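Local coordinates for protein L-lactate dehydrogenase (Trichomonas vaginalis, PDB 4UUN) that probably reduces pyruvate to lactate with NADH, as an L-lactate dehydrogenase of the malate dehydrogenase type, at residues Leu8-Ala13 and Leu85-Pro90. Sequence-based numbering, arbitrary orientation.
With NAI (1,4-dihydronicotinamide adenine dinucleotide), chain D.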
loop_
_atom_site.group_PDB
_atom_site.type_symbol
_atom_site.label_atom_id
_atom_site.label_comp_id
_atom_site.label_asym_id
_atom_site.label_seq_id
_atom_site.Cartn_x
_atom_site.Cartn_y
_atom_site.Cartn_z
ATOM N N LEU B 8 7.962 15.207 -0.329
ATOM C CA LEU B 8 6.713 15.861 -0.733
ATOM C C LEU B 8 5.851 14.953 -1.614
ATOM O O LEU B 8 6.349 14.334 -2.556
ATOM C CB LEU B 8 7.008 17.154 -1.505
ATOM C CG LEU B 8 5.821 17.839 -2.207
ATOM C CD1 LEU B 8 4.776 18.332 -1.211
ATOM C CD2 LEU B 8 6.319 18.994 -3.068
ATOM N N ILE B 9 4.554 14.910 -1.304
ATOM C CA ILE B 9 3.543 14.325 -2.176
ATOM C C ILE B 9 2.457 15.376 -2.442
ATOM O O ILE B 9 1.791 15.827 -1.506
ATOM C CB ILE B 9 2.878 13.085 -1.525
ATOM C CG1 ILE B 9 3.917 12.024 -1.157
ATOM C CG2 ILE B 9 1.835 12.472 -2.461
ATOM C CD1 ILE B 9 3.361 10.911 -0.245
ATOM N N THR B 10 2.278 15.765 -3.707
ATOM C CA THR B 10 1.189 16.672 -4.087
ATOM C C THR B 10 -0.044 15.850 -4.408
ATOM O O THR B 10 0.059 14.656 -4.680
ATOM C CB THR B 10 1.533 17.544 -5.319
ATOM O OG1 THR B 10 1.673 16.718 -6.481
ATOM C CG2 THR B 10 2.811 18.340 -5.092
ATOM N N GLY B 11 -1.208 16.492 -4.396
ATOM C CA GLY B 11 -2.470 15.781 -4.523
ATOM C C GLY B 11 -2.563 14.669 -3.486
ATOM O O GLY B 11 -3.118 13.601 -3.740
ATOM N N ALA B 12 -2.015 14.936 -2.307
ATOM C CA ALA B 12 -1.801 13.900 -1.294
ATOM C C ALA B 12 -3.076 13.201 -0.826
ATOM O O ALA B 12 -3.006 12.083 -0.341
ATOM C CB ALA B 12 -1.049 14.475 -0.093
ATOM N N ALA B 13 -4.229 13.845 -0.972
ATOM C CA ALA B 13 -5.480 13.277 -0.467
ATOM C C ALA B 13 -6.196 12.353 -1.457
ATOM O O ALA B 13 -7.239 11.790 -1.133
ATOM C CB ALA B 13 -6.414 14.385 -0.033
ATOM N N LEU B 85 5.232 14.509 -7.710
ATOM C CA LEU B 85 4.265 15.471 -8.228
ATOM C C LEU B 85 3.117 14.732 -8.901
ATOM O O LEU B 85 3.115 14.515 -10.121
ATOM C CB LEU B 85 4.924 16.452 -9.196
ATOM C CG LEU B 85 6.125 17.236 -8.658
ATOM C CD1 LEU B 85 6.580 18.260 -9.691
ATOM C CD2 LEU B 85 5.805 17.922 -7.336
ATOM N N VAL B 86 2.136 14.366 -8.085
ATOM C CA VAL B 86 1.009 13.554 -8.520
ATOM C C VAL B 86 -0.140 14.416 -9.026
ATOM O O VAL B 86 -0.809 14.073 -9.998
ATOM C CB VAL B 86 0.516 12.674 -7.343
ATOM C CG1 VAL B 86 -0.710 11.875 -7.730
ATOM C CG2 VAL B 86 1.638 11.754 -6.868
ATOM N N ALA B 87 -0.367 15.542 -8.367
ATOM C CA ALA B 87 -1.476 16.423 -8.729
ATOM C C ALA B 87 -1.335 16.987 -10.141
ATOM O O ALA B 87 -0.242 17.352 -10.561
ATOM C CB ALA B 87 -1.568 17.562 -7.739
ATOM N N SER B 88 -2.459 17.070 -10.848
ATOM C CA SER B 88 -2.540 17.754 -12.129
ATOM C C SER B 88 -3.990 18.157 -12.368
ATOM O O SER B 88 -4.887 17.740 -11.627
ATOM C CB SER B 88 -2.081 16.828 -13.249
ATOM O OG SER B 88 -2.921 15.691 -13.317
ATOM N N MET B 89 -4.223 18.966 -13.397
ATOM C CA MET B 89 -5.578 19.376 -13.767
ATOM C C MET B 89 -6.160 18.356 -14.743
ATOM O O MET B 89 -5.616 18.162 -15.830
ATOM C CB MET B 89 -5.553 20.764 -14.413
ATOM C CG MET B 89 -6.909 21.261 -14.896
ATOM S SD MET B 89 -8.051 21.585 -13.544
ATOM C CE MET B 89 -9.521 20.784 -14.174
ATOM N N PRO B 90 -7.263 17.687 -14.363
ATOM C CA PRO B 90 -7.820 16.675 -15.265
ATOM C C PRO B 90 -8.421 17.277 -16.532
ATOM O O PRO B 90 -8.705 18.472 -16.587
ATOM C CB PRO B 90 -8.915 16.022 -14.420
ATOM C CG PRO B 90 -9.315 17.070 -13.451
ATOM C CD PRO B 90 -8.038 17.787 -13.112
HETATM P PA NAI D . -7.442 11.608 -7.559
HETATM O O1A NAI D . -8.468 12.424 -8.309
HETATM O O2A NAI D . -7.883 10.475 -6.657
HETATM O O5B NAI D . -6.533 12.617 -6.689
HETATM C C5B NAI D . -5.891 13.764 -7.239
HETATM C C4B NAI D . -5.592 14.738 -6.104
HETATM O O4B NAI D . -4.917 15.906 -6.587
HETATM C C3B NAI D . -6.857 15.232 -5.407
HETATM O O3B NAI D . -6.734 14.993 -4.001
HETATM C C2B NAI D . -6.933 16.721 -5.718
HETATM O O2B NAI D . -7.537 17.499 -4.677
HETATM C C1B NAI D . -5.462 17.039 -5.899
HETATM N N9A NAI D . -5.143 18.300 -6.609
HETATM C C8A NAI D . -5.752 18.845 -7.683
HETATM N N7A NAI D . -5.136 20.009 -8.032
HETATM C C5A NAI D . -4.115 20.211 -7.174
HETATM C C6A NAI D . -3.058 21.232 -6.966
HETATM N N6A NAI D . -2.965 22.317 -7.773
HETATM N N1A NAI D . -2.191 21.043 -5.938
HETATM C C2A NAI D . -2.260 19.969 -5.117
HETATM N N3A NAI D . -3.200 19.012 -5.250
HETATM C C4A NAI D . -4.133 19.080 -6.231
HETATM O O3 NAI D . -6.405 11.019 -8.641
HETATM P PN NAI D . -5.308 9.840 -8.617
HETATM O O1N NAI D . -5.990 8.538 -8.984
HETATM O O2N NAI D . -4.520 9.958 -7.332
HETATM O O5D NAI D . -4.360 10.264 -9.846
HETATM C C5D NAI D . -3.707 11.523 -9.798
HETATM C C4D NAI D . -2.981 11.800 -11.106
HETATM O O4D NAI D . -1.957 10.843 -11.389
HETATM C C3D NAI D . -3.917 11.764 -12.300
HETATM O O3D NAI D . -4.588 13.024 -12.451
HETATM C C2D NAI D . -2.985 11.437 -13.447
HETATM O O2D NAI D . -2.603 12.658 -14.076
HETATM C C1D NAI D . -1.749 10.799 -12.808
HETATM N N1N NAI D . -1.452 9.425 -13.274
HETATM C C2N NAI D . -0.230 9.193 -13.761
HETATM C C3N NAI D . 0.192 7.954 -14.233
HETATM C C7N NAI D . 1.598 7.737 -14.769
HETATM O O7N NAI D . 2.190 6.668 -14.827
HETATM N N7N NAI D . 2.292 8.801 -15.228
HETATM C C4N NAI D . -0.756 6.784 -14.190
HETATM C C5N NAI D . -2.057 7.146 -13.634
HETATM C C6N NAI D . -2.353 8.438 -13.198
HETATM O O HOH W 1 1.920 18.025 -8.750
#
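Thr10 and the loop residues Val86 and Ala87 carry the polar part of this buried contact. OG1 of Thr10 takes a nearly straight hydrogen bond from Ala87 N (3.0 Å, N-H...O angle 162°). A second N-H, that of Val86, reaches the same oxygen at 2.9 Å from N to OG1, but at 123° this bond is bent and weak. A chi1 of 66° sets OG1 between the backbone N and the carbonyl carbon of Thr10, facing these two amides. A water adds a second link, lying 2.6 Å from Thr10 OG1 and donating to the carbonyl oxygen of Ala87. One buried hydroxyl thus ties Thr10 to the loop that follows strand 82-85.

Apolar contacts flank this junction. The methyl CG2 of Thr10 meets CD2 of Leu85 at 3.8 Å, the two side chains crossing at a slant. Leu8 touches the same leucine methyl more loosely. On the other flank, Ile9 and Val86 approach each other through their CG2 methyls. CB of Val86 sits against the carbonyl oxygen of Thr10.

Both segments also line the NADH site. Gly11 CA lies 3.2 Å from O4B of the adenosine ribose. The methyl of Ala87 touches the adenine at N3A and C4A, while CG1 of Val86 packs on C5D of the nicotinamide ribose. Ser88 OG accepts a hydrogen bond from O2D of that ribose (3.1 Å). Asp41 accepts a hydrogen bond from the Ala13 amide through OD2 and is hydrogen-bonded to NADH through OD1.

Strands 5-10 and 82-85 are parallel neighbours in the central sheet. Their C-terminal ends open into the dinucleotide site: Gly11 is the first glycine of the Gly11-Gly17 dinucleotide-binding motif, which runs into the start of helix 15-25, as in the NAD-binding Rossmann fold of lactate and malate dehydrogenases.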